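Local coordinates for protein putative aspartyl-tRNA synthetase (Leishmania major, PDB 6OD8) that probably catalyses the ATP-dependent attachment of L-aspartate to tRNA(Asp), releasing AMP and diphosphate, as a class II aminoacyl-tRNA synthetase, at residues R398-N403 with E439-D444; H406-L411 with E417-T422; S454-Y459 with S472-I477; M461-K464 with T470-Y473. All blocks are in the same frame, centred on the assembly; numbering follows the deposited sequence.

Contact 1: R398-N403 with E439-D444; sequences RMLRIN and ERYGTD. With EDO (1,2-ethanediol), chain K.
Leu400 lays a methyl group over one face of the Tyr441 ring. Leu400 CD2 stands 4.0 Å from the centroid of the Tyr441 ring, 29° off the normal, a CH-pi contact displaced toward the CG end. The leucine torsions explain the fit: CG lies anti to the backbone N (chi1 -176°), which swings it toward the tyrosine, and chi2 (72°) then turns both methyls onto the ring, Leu400 CD1 settling nearer the rim at 4.0 Å from Tyr441 CD1. Two residues along the strand, Ile402 brings CD1 to 3.8 Å from Tyr441 CE2, an oblique approach, while CG of Arg440 lies over the rim of the opposite face. The hydroxyl of Tyr441 is anchored by Asp386, which also pairs with Arg440, and a weak bond from Arg440 NE to Tyr441 OH adds to this polar end. Gly442, with positive phi, then turns the chain out of the helix and delivers Thr443, whose CG2 touches Leu400 CD2 at 4.0 Å. Thr443 OG1 bonds to the carbonyl of Phe445 and contacts a water 3.0 Å away, which accepts from Leu400 N. No direct hydrogen bond joins the two segments. The last turn of helix 427-441 packs on the sheet as in a beta-alpha-beta crossover: strand 400-403 and its parallel neighbour 445-449, joined through helices 404-412 and 427-441.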
loop_
_atom_site.group_PDB
_atom_site.type_symbol
_atom_site.label_atom_id
_atom_site.label_comp_id
_atom_site.label_asym_id
_atom_site.label_seq_id
_atom_site.Cartn_x
_atom_site.Cartn_y
_atom_site.Cartn_z
ATOM N N ARG A 398 3.225 -27.864 -3.268
ATOM C CA ARG A 398 2.680 -28.989 -2.478
ATOM C C ARG A 398 1.611 -28.522 -1.485
ATOM O O ARG A 398 1.570 -28.947 -0.320
ATOM C CB ARG A 398 3.807 -29.744 -1.760
ATOM C CG ARG A 398 4.864 -30.329 -2.711
ATOM C CD ARG A 398 5.866 -31.245 -1.990
ATOM N NE ARG A 398 6.674 -30.573 -0.961
ATOM C CZ ARG A 398 7.732 -29.810 -1.225
ATOM N NH1 ARG A 398 8.093 -29.609 -2.487
ATOM N NH2 ARG A 398 8.433 -29.251 -0.238
ATOM N N MET A 399 0.712 -27.662 -1.954
ATOM C CA MET A 399 -0.289 -27.044 -1.093
ATOM C C MET A 399 -1.628 -27.763 -1.223
ATOM O O MET A 399 -2.169 -27.898 -2.330
ATOM C CB MET A 399 -0.397 -25.550 -1.407
ATOM C CG MET A 399 0.863 -24.835 -0.904
ATOM S SD MET A 399 1.045 -23.126 -1.494
ATOM C CE MET A 399 -0.086 -22.327 -0.430
ATOM N N LEU A 400 -2.160 -28.194 -0.075
ATOM C CA LEU A 400 -3.276 -29.142 -0.012
ATOM C C LEU A 400 -4.626 -28.503 -0.352
ATOM O O LEU A 400 -4.980 -27.447 0.176
ATOM C CB LEU A 400 -3.338 -29.750 1.389
ATOM C CG LEU A 400 -4.372 -30.835 1.630
ATOM C CD1 LEU A 400 -3.870 -32.052 0.885
ATOM C CD2 LEU A 400 -4.462 -31.105 3.129
ATOM N N ARG A 401 -5.393 -29.185 -1.205
ATOM C CA ARG A 401 -6.757 -28.820 -1.572
ATOM C C ARG A 401 -7.639 -30.016 -1.254
ATOM O O ARG A 401 -7.286 -31.137 -1.618
ATOM C CB ARG A 401 -6.876 -28.500 -3.069
ATOM C CG ARG A 401 -5.943 -27.430 -3.583
ATOM C CD ARG A 401 -6.180 -27.179 -5.069
ATOM N NE ARG A 401 -5.260 -26.172 -5.605
ATOM C CZ ARG A 401 -5.270 -25.754 -6.867
ATOM N NH1 ARG A 401 -6.162 -26.249 -7.723
ATOM N NH2 ARG A 401 -4.384 -24.845 -7.274
ATOM N N ILE A 402 -8.755 -29.789 -0.551
ATOM C CA ILE A 402 -9.745 -30.828 -0.273
ATOM C C ILE A 402 -11.098 -30.267 -0.675
ATOM O O ILE A 402 -11.449 -29.146 -0.292
ATOM C CB ILE A 402 -9.758 -31.272 1.208
ATOM C CG1 ILE A 402 -8.365 -31.727 1.654
ATOM C CG2 ILE A 402 -10.767 -32.428 1.432
ATOM C CD1 ILE A 402 -8.295 -32.106 3.128
ATOM N N ASN A 403 -11.832 -31.031 -1.472
ATOM C CA ASN A 403 -13.202 -30.664 -1.798
ATOM C C ASN A 403 -14.032 -30.532 -0.523
ATOM O O ASN A 403 -13.877 -31.312 0.425
ATOM C CB ASN A 403 -13.799 -31.726 -2.724
ATOM C CG ASN A 403 -15.263 -31.531 -2.941
ATOM O OD1 ASN A 403 -16.091 -32.087 -2.222
ATOM N ND2 ASN A 403 -15.605 -30.729 -3.929
ATOM N N GLU A 439 -3.240 -33.581 11.469
ATOM C CA GLU A 439 -2.900 -34.930 11.897
ATOM C C GLU A 439 -2.775 -35.881 10.715
ATOM O O GLU A 439 -1.882 -36.732 10.701
ATOM C CB GLU A 439 -3.942 -35.427 12.898
ATOM C CG GLU A 439 -3.937 -34.618 14.196
ATOM C CD GLU A 439 -4.989 -35.067 15.202
ATOM O OE1 GLU A 439 -5.875 -35.871 14.830
ATOM O OE2 GLU A 439 -4.922 -34.607 16.369
ATOM N N ARG A 440 -3.637 -35.739 9.702
ATOM C CA ARG A 440 -3.632 -36.662 8.562
ATOM C C ARG A 440 -2.545 -36.319 7.555
ATOM O O ARG A 440 -1.792 -37.201 7.123
ATOM C CB ARG A 440 -4.981 -36.649 7.839
ATOM C CG ARG A 440 -5.064 -37.750 6.762
ATOM C CD ARG A 440 -6.429 -37.830 6.103
ATOM N NE ARG A 440 -6.430 -38.682 4.904
ATOM C CZ ARG A 440 -6.412 -40.011 4.936
ATOM N NH1 ARG A 440 -6.359 -40.638 6.104
ATOM N NH2 ARG A 440 -6.442 -40.715 3.804
ATOM N N TYR A 441 -2.476 -35.040 7.162
ATOM C CA TYR A 441 -1.640 -34.562 6.065
ATOM C C TYR A 441 -0.378 -33.850 6.520
ATOM O O TYR A 441 0.519 -33.653 5.695
ATOM C CB TYR A 441 -2.429 -33.601 5.152
ATOM C CG TYR A 441 -3.639 -34.296 4.525
ATOM C CD1 TYR A 441 -3.493 -35.124 3.413
ATOM C CD2 TYR A 441 -4.912 -34.147 5.066
ATOM C CE1 TYR A 441 -4.589 -35.787 2.856
ATOM C CE2 TYR A 441 -6.011 -34.782 4.507
ATOM C CZ TYR A 441 -5.846 -35.605 3.398
ATOM O OH TYR A 441 -6.929 -36.280 2.840
ATOM N N GLY A 442 -0.312 -33.416 7.782
ATOM C CA GLY A 442 0.903 -32.812 8.316
ATOM C C GLY A 442 1.091 -31.347 8.025
ATOM O O GLY A 442 2.208 -30.837 8.180
ATOM N N THR A 443 0.032 -30.635 7.634
ATOM C CA THR A 443 0.157 -29.255 7.205
ATOM C C THR A 443 -0.783 -28.360 8.002
ATOM O O THR A 443 -1.870 -28.779 8.415
ATOM C CB THR A 443 -0.113 -29.085 5.701
ATOM O OG1 THR A 443 0.091 -27.713 5.339
ATOM C CG2 THR A 443 -1.531 -29.509 5.350
ATOM N N ASP A 444 -0.322 -27.130 8.239
ATOM C CA ASP A 444 -1.070 -26.069 8.904
ATOM C C ASP A 444 -1.832 -25.179 7.929
ATOM O O ASP A 444 -2.488 -24.231 8.375
ATOM C CB ASP A 444 -0.127 -25.153 9.721
ATOM C CG ASP A 444 0.644 -25.893 10.799
ATOM O OD1 ASP A 444 0.043 -26.684 11.555
ATOM O OD2 ASP A 444 1.866 -25.662 10.896
HETATM C C1 EDO K . -4.484 -26.818 12.941
HETATM O O1 EDO K . -4.393 -27.373 14.254
HETATM C C2 EDO K . -3.144 -26.902 12.240
HETATM O O2 EDO K . -2.256 -25.897 12.742
HETATM O O HOH W 1 -0.533 -27.518 2.456
#

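Contact 2: H406-L411 with E417-T422; sequences HCIELL and EKMAPT. With EDO (1,2-ethanediol), chain J.
Ile408 faces the returning loop from helix 404-412, and its side chain can be followed outward atom by atom. CB branches into CG1 and CG2, with CG2 anti to the backbone N and CG1 beside it (chi1 -67°). Ile408 CG2 rests against two carbonyl oxygens, 3.6 Å from both Met419 O and Ala420 O, and also meets CB of Met419. On the other branch Ile408 CG1 passes 3.9 Å from Ala420 O and somewhat farther from Pro421 O. At the tip, Ile408 CD1 reaches the CE methyl of Met419 at 3.6 Å and also lies close to Ala420 O. The loop thus presents backbone oxygens and the terminal methyl of a methionine to one branched side chain, and the two side chains cross at roughly a right angle. Here, within the class II synthetase catalytic region, the chain leaves helix 404-412 and doubles back along its flank before helix 427-441. Met419 is extended to SD and bends only at its last torsion (chi3 65°), which turns CE toward Ile408 while Met419 SD lies 4.1 Å from Leu411 CD1. Ile425 packs against both Ile408 and Leu411, and Leu432 of helix 427-441 touches Leu411 as well. Farther out, Lys418 bends at chi2 and carries its amine to the carbonyl of Asn412, at the end of the helix; a bound 1,2-ethanediol takes a further bond, with Lys418 NZ 3.3 Å from its O1.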
loop_
_atom_site.group_PDB
_atom_site.type_symbol
_atom_site.label_atom_id
_atom_site.label_comp_id
_atom_site.label_asym_id
_atom_site.label_seq_id
_atom_site.Cartn_x
_atom_site.Cartn_y
_atom_site.Cartn_z
ATOM N N HIS A 406 -15.654 -33.627 0.830
ATOM C CA HIS A 406 -14.735 -34.509 1.539
ATOM C C HIS A 406 -14.293 -33.914 2.868
ATOM O O HIS A 406 -13.972 -34.666 3.793
ATOM C CB HIS A 406 -13.544 -34.847 0.642
ATOM C CG HIS A 406 -13.924 -35.673 -0.550
ATOM N ND1 HIS A 406 -14.217 -37.019 -0.463
ATOM C CD2 HIS A 406 -14.093 -35.336 -1.852
ATOM C CE1 HIS A 406 -14.532 -37.477 -1.662
ATOM N NE2 HIS A 406 -14.486 -36.474 -2.518
ATOM N N CYS A 407 -14.253 -32.582 2.985
ATOM C CA CYS A 407 -14.035 -31.971 4.292
ATOM C C CYS A 407 -15.143 -32.347 5.267
ATOM O O CYS A 407 -14.879 -32.569 6.452
ATOM C CB CYS A 407 -13.958 -30.449 4.184
ATOM S SG CYS A 407 -12.491 -29.804 3.341
ATOM N N ILE A 408 -16.393 -32.335 4.794
ATOM C CA ILE A 408 -17.509 -32.790 5.616
ATOM C C ILE A 408 -17.284 -34.233 6.043
ATOM O O ILE A 408 -17.504 -34.595 7.207
ATOM C CB ILE A 408 -18.840 -32.637 4.854
ATOM C CG1 ILE A 408 -19.186 -31.165 4.608
ATOM C CG2 ILE A 408 -19.982 -33.383 5.610
ATOM C CD1 ILE A 408 -19.571 -30.403 5.852
ATOM N N GLU A 409 -16.873 -35.088 5.101
ATOM C CA GLU A 409 -16.693 -36.501 5.440
ATOM C C GLU A 409 -15.579 -36.678 6.459
ATOM O O GLU A 409 -15.673 -37.540 7.337
ATOM C CB GLU A 409 -16.391 -37.321 4.184
ATOM C CG GLU A 409 -17.523 -37.382 3.182
ATOM C CD GLU A 409 -17.102 -38.070 1.898
ATOM O OE1 GLU A 409 -16.032 -38.724 1.902
ATOM O OE2 GLU A 409 -17.831 -37.949 0.887
ATOM N N LEU A 410 -14.523 -35.863 6.359
ATOM C CA LEU A 410 -13.414 -35.949 7.306
ATOM C C LEU A 410 -13.863 -35.559 8.709
ATOM O O LEU A 410 -13.549 -36.252 9.689
ATOM C CB LEU A 410 -12.258 -35.065 6.833
ATOM C CG LEU A 410 -10.988 -34.973 7.691
ATOM C CD1 LEU A 410 -10.441 -36.356 8.013
ATOM C CD2 LEU A 410 -9.938 -34.139 6.977
ATOM N N LEU A 411 -14.610 -34.456 8.818
ATOM C CA LEU A 411 -15.209 -34.085 10.097
ATOM C C LEU A 411 -16.067 -35.210 10.643
ATOM O O LEU A 411 -16.013 -35.517 11.837
ATOM C CB LEU A 411 -16.048 -32.820 9.936
ATOM C CG LEU A 411 -15.258 -31.522 9.987
ATOM C CD1 LEU A 411 -16.076 -30.414 9.356
ATOM C CD2 LEU A 411 -14.932 -31.215 11.442
ATOM N N GLU A 417 -22.827 -36.314 15.736
ATOM C CA GLU A 417 -23.879 -35.647 14.977
ATOM C C GLU A 417 -23.339 -35.409 13.571
ATOM O O GLU A 417 -22.657 -34.410 13.312
ATOM C CB GLU A 417 -24.301 -34.347 15.654
ATOM N N LYS A 418 -23.644 -36.336 12.659
ATOM C CA LYS A 418 -23.096 -36.277 11.309
ATOM C C LYS A 418 -23.624 -35.053 10.567
ATOM O O LYS A 418 -24.799 -34.702 10.676
ATOM C CB LYS A 418 -23.450 -37.556 10.539
ATOM C CG LYS A 418 -23.041 -38.870 11.243
ATOM C CD LYS A 418 -21.525 -39.057 11.229
ATOM C CE LYS A 418 -21.104 -40.266 12.048
ATOM N NZ LYS A 418 -19.653 -40.531 11.904
ATOM N N MET A 419 -22.748 -34.406 9.807
ATOM C CA MET A 419 -23.127 -33.266 8.993
ATOM C C MET A 419 -23.518 -33.707 7.590
ATOM O O MET A 419 -22.982 -34.681 7.055
ATOM C CB MET A 419 -21.976 -32.265 8.906
ATOM C CG MET A 419 -21.567 -31.721 10.245
ATOM S SD MET A 419 -20.077 -30.729 10.107
ATOM C CE MET A 419 -20.594 -29.344 9.112
ATOM N N ALA A 420 -24.443 -32.962 6.991
ATOM C CA ALA A 420 -24.818 -33.179 5.599
ATOM C C ALA A 420 -23.810 -32.500 4.675
ATOM O O ALA A 420 -23.082 -31.595 5.095
ATOM C CB ALA A 420 -26.221 -32.639 5.338
ATOM N N PRO A 421 -23.730 -32.936 3.411
ATOM C CA PRO A 421 -22.769 -32.312 2.480
ATOM C C PRO A 421 -22.966 -30.828 2.283
ATOM O O PRO A 421 -22.018 -30.148 1.859
ATOM C CB PRO A 421 -22.998 -33.072 1.161
ATOM C CG PRO A 421 -24.146 -34.019 1.404
ATOM C CD PRO A 421 -24.278 -34.196 2.877
ATOM N N THR A 422 -24.168 -30.308 2.527
ATOM C CA THR A 422 -24.448 -28.886 2.348
ATOM C C THR A 422 -24.403 -28.113 3.658
ATOM O O THR A 422 -24.535 -26.883 3.642
ATOM C CB THR A 422 -25.818 -28.692 1.681
ATOM O OG1 THR A 422 -26.793 -29.504 2.351
ATOM C CG2 THR A 422 -25.761 -29.094 0.215
HETATM C C1 EDO J . -17.296 -41.440 14.743
HETATM O O1 EDO J . -18.297 -42.356 14.282
HETATM C C2 EDO J . -17.603 -40.989 16.164
HETATM O O2 EDO J . -18.986 -41.247 16.447
#

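Contact 3: S454-Y459 with S472-I477; sequences SARPFY and SYDMFI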
loop_
_atom_site.group_PDB
_atom_site.type_symbol
_atom_site.label_atom_id
_atom_site.label_comp_id
_atom_site.label_asym_id
_atom_site.label_seq_id
_atom_site.Cartn_x
_atom_site.Cartn_y
_atom_site.Cartn_z
ATOM N N SER A 454 -25.453 -21.489 -0.136
ATOM C CA SER A 454 -26.097 -20.793 0.967
ATOM C C SER A 454 -25.108 -20.024 1.839
ATOM O O SER A 454 -25.520 -19.094 2.543
ATOM C CB SER A 454 -26.883 -21.797 1.818
ATOM O OG SER A 454 -25.982 -22.691 2.444
ATOM N N ALA A 455 -23.819 -20.367 1.797
ATOM C CA ALA A 455 -22.806 -19.706 2.616
ATOM C C ALA A 455 -22.070 -18.564 1.906
ATOM O O ALA A 455 -21.170 -17.956 2.503
ATOM C CB ALA A 455 -21.782 -20.738 3.106
ATOM N N ARG A 456 -22.408 -18.259 0.659
ATOM C CA ARG A 456 -21.618 -17.345 -0.150
ATOM C C ARG A 456 -22.437 -16.135 -0.580
ATOM O O ARG A 456 -23.666 -16.213 -0.700
ATOM C CB ARG A 456 -21.069 -18.051 -1.401
ATOM C CG ARG A 456 -20.103 -19.172 -1.080
ATOM C CD ARG A 456 -19.085 -18.770 -0.015
ATOM N NE ARG A 456 -17.741 -19.059 -0.474
ATOM C CZ ARG A 456 -16.673 -19.205 0.307
ATOM N NH1 ARG A 456 -16.778 -19.110 1.622
ATOM N NH2 ARG A 456 -15.498 -19.457 -0.246
ATOM N N PRO A 457 -21.770 -15.004 -0.845
ATOM C CA PRO A 457 -22.463 -13.776 -1.251
ATOM C C PRO A 457 -23.143 -13.904 -2.607
ATOM O O PRO A 457 -22.873 -14.811 -3.393
ATOM C CB PRO A 457 -21.317 -12.745 -1.321
ATOM C CG PRO A 457 -20.241 -13.286 -0.516
ATOM C CD PRO A 457 -20.332 -14.778 -0.620
ATOM N N PHE A 458 -24.000 -12.915 -2.895
ATOM C CA PHE A 458 -24.832 -12.940 -4.097
ATOM C C PHE A 458 -23.999 -12.894 -5.377
ATOM O O PHE A 458 -24.462 -13.355 -6.425
ATOM C CB PHE A 458 -25.845 -11.771 -4.069
ATOM C CG PHE A 458 -25.211 -10.408 -4.205
ATOM C CD1 PHE A 458 -25.159 -9.775 -5.442
ATOM C CD2 PHE A 458 -24.642 -9.772 -3.105
ATOM C CE1 PHE A 458 -24.553 -8.538 -5.578
ATOM C CE2 PHE A 458 -24.032 -8.522 -3.230
ATOM C CZ PHE A 458 -23.988 -7.905 -4.468
ATOM N N TYR A 459 -22.796 -12.320 -5.331
ATOM C CA TYR A 459 -21.952 -12.205 -6.523
ATOM C C TYR A 459 -21.107 -13.457 -6.808
ATOM O O TYR A 459 -20.310 -13.445 -7.748
ATOM C CB TYR A 459 -21.029 -10.982 -6.417
ATOM C CG TYR A 459 -20.302 -10.818 -5.099
ATOM C CD1 TYR A 459 -19.162 -11.570 -4.804
ATOM C CD2 TYR A 459 -20.749 -9.909 -4.149
ATOM C CE1 TYR A 459 -18.509 -11.428 -3.604
ATOM C CE2 TYR A 459 -20.076 -9.745 -2.936
ATOM C CZ TYR A 459 -18.972 -10.511 -2.677
ATOM O OH TYR A 459 -18.301 -10.397 -1.488
ATOM N N SER A 472 -15.989 -21.510 -5.635
ATOM C CA SER A 472 -15.385 -20.716 -4.565
ATOM C C SER A 472 -14.578 -21.623 -3.646
ATOM O O SER A 472 -14.763 -22.838 -3.638
ATOM C CB SER A 472 -16.457 -19.984 -3.757
ATOM O OG SER A 472 -17.240 -20.904 -3.027
ATOM N N TYR A 473 -13.691 -21.019 -2.853
ATOM C CA TYR A 473 -12.892 -21.786 -1.900
ATOM C C TYR A 473 -12.588 -20.907 -0.689
ATOM O O TYR A 473 -12.658 -19.676 -0.752
ATOM C CB TYR A 473 -11.579 -22.295 -2.538
ATOM C CG TYR A 473 -10.669 -21.139 -2.874
ATOM C CD1 TYR A 473 -9.809 -20.595 -1.911
ATOM C CD2 TYR A 473 -10.715 -20.542 -4.130
ATOM C CE1 TYR A 473 -9.009 -19.484 -2.195
ATOM C CE2 TYR A 473 -9.914 -19.435 -4.434
ATOM C CZ TYR A 473 -9.069 -18.913 -3.467
ATOM O OH TYR A 473 -8.294 -17.817 -3.773
ATOM N N ASP A 474 -12.209 -21.558 0.410
ATOM C CA ASP A 474 -11.635 -20.889 1.570
ATOM C C ASP A 474 -10.236 -21.444 1.804
ATOM O O ASP A 474 -9.988 -22.631 1.579
ATOM C CB ASP A 474 -12.456 -21.128 2.850
ATOM C CG ASP A 474 -13.574 -20.116 3.058
ATOM O OD1 ASP A 474 -13.882 -19.331 2.136
ATOM O OD2 ASP A 474 -14.157 -20.134 4.169
ATOM N N MET A 475 -9.340 -20.588 2.282
ATOM C CA MET A 475 -8.038 -20.993 2.792
ATOM C C MET A 475 -7.985 -20.872 4.305
ATOM O O MET A 475 -8.523 -19.932 4.893
ATOM C CB MET A 475 -6.897 -20.140 2.229
ATOM C CG MET A 475 -6.791 -20.164 0.740
ATOM S SD MET A 475 -5.434 -19.095 0.183
ATOM C CE MET A 475 -4.921 -19.990 -1.284
ATOM N N PHE A 476 -7.254 -21.796 4.921
ATOM C CA PHE A 476 -7.153 -21.884 6.367
ATOM C C PHE A 476 -5.685 -21.903 6.776
ATOM O O PHE A 476 -4.859 -22.585 6.155
ATOM C CB PHE A 476 -7.862 -23.147 6.899
ATOM C CG PHE A 476 -9.346 -23.187 6.595
ATOM C CD1 PHE A 476 -10.266 -22.709 7.519
ATOM C CD2 PHE A 476 -9.812 -23.695 5.388
ATOM C CE1 PHE A 476 -11.627 -22.719 7.241
ATOM C CE2 PHE A 476 -11.178 -23.709 5.099
ATOM C CZ PHE A 476 -12.092 -23.241 6.032
ATOM N N ILE A 477 -5.375 -21.158 7.834
ATOM C CA ILE A 477 -4.075 -21.196 8.490
ATOM C C ILE A 477 -4.310 -21.568 9.943
ATOM O O ILE A 477 -5.094 -20.903 10.634
ATOM C CB ILE A 477 -3.336 -19.842 8.404
ATOM C CG1 ILE A 477 -3.118 -19.418 6.950
ATOM C CG2 ILE A 477 -2.001 -19.939 9.130
ATOM C CD1 ILE A 477 -2.377 -18.062 6.820
HETATM O O HOH W 2 -15.969 -18.329 4.669
#
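The backbones of 454-459 and 472-477 stay apart, the nearest CA atoms, those of Arg456 and Ser472, being 8.3 Å from each other. The first segment leaves a short 3-10 turn and continues as loop; the second is a regular strand, so a single long side chain has to bridge them. Arg456 does so by bending at chi2 and chi3, which brings its guanidinium end-on to Asp474. NH1 and NH2 of Arg456 both donate to Asp474 OD1, each at 2.9 Å. That oxygen lies near the guanidinium plane, yet both nitrogens meet it from above the same face of the carboxylate, the two planes being 41° apart. Ser484 OG also bonds to OD1, while a water donates to Asp474 OD2 at 2.6 Å. Behind the fork, Arg456 NE donates to Ser472 OG at 3.2 Å, 30° out of the guanidinium plane; Ser472 OG is paired with Thr470 OG1 too. Arg456 NH2 adds a weak bond to the carbonyl of Tyr473. Phe451 makes a cation-pi contact with the arginine. A largely buried salt bridge, with a water beside it, fastens a loop to strand 472-477, antiparallel to both its neighbours in the large sheet of the class II synthetase catalytic domain.

Contact 4: M461-K464 with T470-Y473; sequences MECK and TNSY. With EDO (1,2-ethanediol), chain F; EDO (1,2-ethanediol), chain C.
Met461 and Asn471 join the segments through one nearly straight backbone bond, Asn471 N to Met461 O, 2.8 Å long with an N-H...O angle of 170°. Around it the packing is close. Glu462 and Thr470 form a single beta bridge with their CA atoms 4.0 Å apart, and Cys463 turns SG against the backbone of Thr470, 3.4 Å from Thr470 C. The side chain of Asn471 runs alongside that of Met461, pointing the same way, with Asn471 ND2 3.5 Å from Met461 CG. The methionine starts with CG anti to the backbone N (chi1 -176°) and then bends twice, which carries its sulfur away from 470-473. On that outer side the character changes. Glu462 directs its carboxylate away from 470-473, toward two 1,2-ethanediol molecules, probably from the crystallisation liquor: O1 of one lies 2.7 Å from Glu462 OE1 and its O2 accepts from Glu462 N, while the other spans both carboxylate oxygens. Arg498 pairs with OE2, so protein holds the acid too. Thr470 OG1, on a buried residue, takes a bond from Ser472 OG at 2.6 Å and bonds to the carbonyl of Phe451. Gln64 of the second subunit bonds to the carbonyl of Glu462, and Met62 of that subunit packs on Met461. This loop lies at the subunit interface and leads into strand 472-477, beside strand 480-487, with helix 325-342 packed against Tyr473.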
loop_
_atom_site.group_PDB
_atom_site.type_symbol
_atom_site.label_atom_id
_atom_site.label_comp_id
_atom_site.label_asym_id
_atom_site.label_seq_id
_atom_site.Cartn_x
_atom_site.Cartn_y
_atom_site.Cartn_z
ATOM N N MET A 461 -20.323 -17.031 -8.345
ATOM C CA MET A 461 -20.818 -17.899 -9.417
ATOM C C MET A 461 -21.115 -19.299 -8.892
ATOM O O MET A 461 -20.278 -19.904 -8.216
ATOM C CB MET A 461 -19.793 -17.981 -10.557
ATOM C CG MET A 461 -20.264 -18.801 -11.783
ATOM S SD MET A 461 -21.474 -17.938 -12.789
ATOM C CE MET A 461 -20.371 -16.837 -13.730
ATOM N N GLU A 462 -22.315 -19.812 -9.203
ATOM C CA GLU A 462 -22.690 -21.171 -8.817
ATOM C C GLU A 462 -22.077 -22.209 -9.770
ATOM O O GLU A 462 -21.779 -21.923 -10.932
ATOM C CB GLU A 462 -24.221 -21.313 -8.800
ATOM C CG GLU A 462 -24.888 -20.533 -7.658
ATOM C CD GLU A 462 -26.356 -20.206 -7.921
ATOM O OE1 GLU A 462 -26.926 -20.713 -8.916
ATOM O OE2 GLU A 462 -26.943 -19.435 -7.127
ATOM N N CYS A 463 -21.892 -23.437 -9.268
ATOM C CA CYS A 463 -21.436 -24.519 -10.137
ATOM C C CYS A 463 -22.542 -24.899 -11.116
ATOM O O CYS A 463 -23.696 -25.096 -10.721
ATOM C CB CYS A 463 -21.027 -25.757 -9.333
ATOM S SG CYS A 463 -19.814 -25.409 -8.065
ATOM N N LYS A 464 -22.168 -25.022 -12.392
ATOM C CA LYS A 464 -23.118 -25.402 -13.435
ATOM C C LYS A 464 -23.724 -26.777 -13.177
ATOM O O LYS A 464 -24.922 -26.993 -13.413
ATOM C CB LYS A 464 -22.419 -25.401 -14.792
ATOM C CG LYS A 464 -23.396 -25.528 -15.956
ATOM C CD LYS A 464 -22.793 -25.070 -17.248
ATOM C CE LYS A 464 -23.888 -24.696 -18.229
ATOM N NZ LYS A 464 -24.796 -25.849 -18.471
ATOM N N THR A 470 -20.784 -23.623 -5.175
ATOM C CA THR A 470 -20.285 -22.445 -5.871
ATOM C C THR A 470 -18.846 -22.661 -6.300
ATOM O O THR A 470 -18.126 -23.525 -5.781
ATOM C CB THR A 470 -20.360 -21.188 -4.987
ATOM O OG1 THR A 470 -19.646 -21.434 -3.765
ATOM C CG2 THR A 470 -21.821 -20.844 -4.676
ATOM N N ASN A 471 -18.448 -21.851 -7.276
ATOM C CA ASN A 471 -17.080 -21.812 -7.773
ATOM C C ASN A 471 -16.255 -20.955 -6.818
ATOM O O ASN A 471 -15.855 -19.837 -7.137
ATOM C CB ASN A 471 -17.055 -21.228 -9.179
ATOM C CG ASN A 471 -17.731 -22.117 -10.189
ATOM O OD1 ASN A 471 -17.832 -23.323 -9.981
ATOM N ND2 ASN A 471 -18.184 -21.529 -11.300
ATOM N N SER A 472 -15.989 -21.510 -5.635
ATOM C CA SER A 472 -15.385 -20.716 -4.565
ATOM C C SER A 472 -14.578 -21.623 -3.646
ATOM O O SER A 472 -14.763 -22.838 -3.638
ATOM C CB SER A 472 -16.457 -19.984 -3.757
ATOM O OG SER A 472 -17.240 -20.904 -3.027
ATOM N N TYR A 473 -13.691 -21.019 -2.853
ATOM C CA TYR A 473 -12.892 -21.786 -1.900
ATOM C C TYR A 473 -12.588 -20.907 -0.689
ATOM O O TYR A 473 -12.658 -19.676 -0.752
ATOM C CB TYR A 473 -11.579 -22.295 -2.538
ATOM C CG TYR A 473 -10.669 -21.139 -2.874
ATOM C CD1 TYR A 473 -9.809 -20.595 -1.911
ATOM C CD2 TYR A 473 -10.715 -20.542 -4.130
ATOM C CE1 TYR A 473 -9.009 -19.484 -2.195
ATOM C CE2 TYR A 473 -9.914 -19.435 -4.434
ATOM C CZ TYR A 473 -9.069 -18.913 -3.467
ATOM O OH TYR A 473 -8.294 -17.817 -3.773
HETATM C C1 EDO F . -26.092 -19.216 -12.273
HETATM O O1 EDO F . -26.318 -20.455 -11.571
HETATM C C2 EDO F . -24.745 -18.616 -11.852
HETATM O O2 EDO F . -24.687 -18.476 -10.425
HETATM C C1 EDO C . -30.107 -18.200 -8.895
HETATM O O1 EDO C . -28.859 -17.700 -8.390
HETATM C C2 EDO C . -29.857 -19.373 -9.844
HETATM O O2 EDO C . -29.723 -20.594 -9.105
#

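Overall arrangement
Followed from the N terminus, the chain enters contact 1 on strand 400-403 and closes it at the end of helix 427-441, a loop of 35 intervening residues. Contact 2 is nested inside, where the chain doubles back on helix 404-412, and the two touch through Ile402 and Cys407. Past strand 445-449 a second excursion begins: contact 3 opens at 454-459 and contact 4 at 461-464, and both end on strand 472-477, sharing Ser472 and Tyr473, so the shorter loop lies within the longer. Contacts 1 and 3, with centres about 18 Å apart, serve the same mixed sheet, contact 1 seating a helix and contacts 3 and 4 fixing the loop before strand 472-477.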